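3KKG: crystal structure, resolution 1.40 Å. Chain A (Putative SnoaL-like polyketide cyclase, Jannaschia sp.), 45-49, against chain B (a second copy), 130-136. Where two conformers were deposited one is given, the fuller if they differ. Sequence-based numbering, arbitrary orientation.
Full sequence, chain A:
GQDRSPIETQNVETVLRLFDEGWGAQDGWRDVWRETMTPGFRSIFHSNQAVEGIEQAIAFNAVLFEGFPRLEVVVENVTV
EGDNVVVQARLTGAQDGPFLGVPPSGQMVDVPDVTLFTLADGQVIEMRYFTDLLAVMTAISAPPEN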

# COMPACT_ATOMS: atom_id res chain seq x y z
N PHE A 45 10.49 0.22 2.94
CA PHE A 45 10.18 -0.26 1.61
C PHE A 45 9.53 -1.62 1.76
O PHE A 45 10.20 -2.58 2.13
CB PHE A 45 11.47 -0.34 0.81
CG PHE A 45 11.31 -0.74 -0.62
CD1 PHE A 45 10.85 0.15 -1.53
CD2 PHE A 45 11.69 -1.98 -1.04
CE1 PHE A 45 10.79 -0.18 -2.88
CE2 PHE A 45 11.60 -2.34 -2.40
CZ PHE A 45 11.11 -1.44 -3.29
N HIS A 46 8.23 -1.71 1.53
CA HIS A 46 7.47 -2.94 1.71
C HIS A 46 7.71 -3.43 3.17
O HIS A 46 7.49 -2.69 4.12
CB HIS A 46 7.81 -3.97 0.60
CG HIS A 46 7.46 -3.48 -0.77
ND1 HIS A 46 8.30 -2.66 -1.49
CD2 HIS A 46 6.31 -3.55 -1.48
CE1 HIS A 46 7.69 -2.29 -2.61
NE2 HIS A 46 6.48 -2.81 -2.62
N SER A 47 8.08 -4.71 3.38
CA SER A 47 8.31 -5.23 4.73
C SER A 47 9.78 -5.14 5.13
O SER A 47 10.15 -5.64 6.21
CB SER A 47 7.85 -6.69 4.88
OG SER A 47 8.69 -7.55 4.16
N ASN A 48 10.61 -4.48 4.32
CA ASN A 48 12.06 -4.34 4.67
C ASN A 48 12.23 -3.55 5.95
O ASN A 48 11.41 -2.73 6.31
CB ASN A 48 12.88 -3.61 3.63
CG ASN A 48 13.03 -4.34 2.32
OD1 ASN A 48 13.70 -3.83 1.41
ND2 ASN A 48 12.41 -5.48 2.20
N GLN A 49 13.33 -3.83 6.67
CA GLN A 49 13.62 -3.04 7.85
C GLN A 49 13.81 -1.58 7.42
O GLN A 49 14.25 -1.29 6.30
CB GLN A 49 14.84 -3.58 8.61
CG GLN A 49 16.20 -3.39 7.95
CD GLN A 49 17.37 -3.77 8.88
OE1 GLN A 49 17.20 -4.50 9.86
NE2 GLN A 49 18.57 -3.29 8.55
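Chain B 130-136: FTDLLAV

A carboxylate at the start of a helix can serve two masters at once, capping the helix in its own chain and receiving donors from a neighbour. A contact between two copies of a putative SnoaL-like polyketide cyclase is a compact worked example. Here the chain B segment does not pair with chain A strand to strand; it meets it at a small patch centred on D132(B), where a turn of one copy lies against the N-cap residue of the other.

Backbone conformation sets the stage. In chain A, F45(A) to N48(A) form a type II' beta turn, with H46(A) at phi/psi 55/-130 and S47(A) at -94/8, closed by a hydrogen bond from N48(A) N to F45(A) O at 2.9 Å. Chain B arrives as a strand at F130(B), passes through D132(B), and enters a helix at L133(B) that continues beyond V136(B). The helical bond from V136(B) N to D132(B) O, 3.0 Å, marks its first turn. The two backbones come nearest where H46(A) CA lies 5.3 Å from D132(B) CA, with no strand-to-strand hydrogen bonds between the two stretches.

The hydrogen bonds converge on D132(B), whose CA-to-CB bond points toward chain A and whose chi1 is t. Its OD2 accepts from S47(A) N at 3.0 Å, with an N-H...O angle of 155°, and from S47(A) OG at 2.6 Å. The p rotamer of S47(A) holds its hydroxyl beside its own amide, so that one residue of the turn grips one oxygen twice. The other oxygen serves the helix: A135(B) N donates to D132(B) OD1 at 3.0 Å, the capping bond. The carboxylate thus ties the start of the helix to the turn of the partner chain.

Packing contacts surround this polar centre. H46(A) CB sits 3.3 Å from D132(B) OD2, and the edge of its ring faces T131(B) O, which lies near the ring plane, 4.4 Å from H46(A) CD2. The ring's NE2 is hydrogen-bonded elsewhere in the structure. Three residues after D132(B), A135(B) CB lies 3.8 Å from S47(A) OG, so the methyl flanks the hydroxyl that D132(B) engages. N48(A) is peripheral, its ND2 4.5 Å from D132(B) OD2. The stretches bury only 168 Å² in total, of which D132(B) contributes 71 Å²: a small contact organised around one acidic side chain.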

# COMPACT_ATOMS: atom_id res chain seq x y z
N PHE B 130 -2.53 -3.79 -0.80
CA PHE B 130 -1.13 -4.16 -0.94
C PHE B 130 -0.58 -4.76 0.32
O PHE B 130 -0.82 -4.24 1.41
CB PHE B 130 -0.22 -2.98 -1.22
CG PHE B 130 -0.54 -2.19 -2.45
CD1 PHE B 130 -1.47 -1.18 -2.43
CD2 PHE B 130 0.15 -2.40 -3.64
CE1 PHE B 130 -1.75 -0.43 -3.60
CE2 PHE B 130 -0.09 -1.65 -4.78
CZ PHE B 130 -1.02 -0.70 -4.76
N THR B 131 0.24 -5.80 0.20
CA THR B 131 1.19 -6.24 1.22
C THR B 131 2.55 -6.40 0.61
O THR B 131 2.77 -6.02 -0.52
CB THR B 131 0.66 -7.47 1.97
OG1 THR B 131 1.52 -7.74 3.10
CG2 THR B 131 0.62 -8.73 1.10
N ASP B 132 3.49 -7.02 1.33
CA ASP B 132 4.77 -7.37 0.69
C ASP B 132 4.62 -8.80 0.16
O ASP B 132 5.07 -9.80 0.72
CB ASP B 132 5.91 -7.32 1.69
CG ASP B 132 7.27 -7.41 1.00
OD1 ASP B 132 7.33 -7.83 -0.19
OD2 ASP B 132 8.30 -7.10 1.65
N LEU B 133 3.92 -8.90 -0.97
CA LEU B 133 3.60 -10.18 -1.54
C LEU B 133 4.85 -10.87 -2.06
O LEU B 133 4.92 -12.10 -1.97
CB LEU B 133 2.56 -10.05 -2.65
CG LEU B 133 1.95 -11.33 -3.20
CD1 LEU B 133 1.18 -12.10 -2.15
CD2 LEU B 133 1.00 -10.98 -4.37
N LEU B 134 5.85 -10.15 -2.54
CA LEU B 134 7.10 -10.78 -2.95
C LEU B 134 7.76 -11.47 -1.76
O LEU B 134 8.23 -12.63 -1.83
CB LEU B 134 8.07 -9.74 -3.53
CG LEU B 134 9.42 -10.30 -3.95
CD1 LEU B 134 9.25 -11.35 -5.07
CD2 LEU B 134 10.36 -9.13 -4.39
N ALA B 135 7.77 -10.82 -0.59
CA ALA B 135 8.37 -11.43 0.56
C ALA B 135 7.56 -12.66 0.98
O ALA B 135 8.16 -13.68 1.41
CB ALA B 135 8.49 -10.45 1.74
N VAL B 136 6.24 -12.59 0.91
CA VAL B 136 5.40 -13.74 1.28
C VAL B 136 5.69 -14.92 0.35
O VAL B 136 5.96 -16.06 0.80
CB VAL B 136 3.91 -13.39 1.27
CG1 VAL B 136 3.03 -14.66 1.38
CG2 VAL B 136 3.54 -12.39 2.40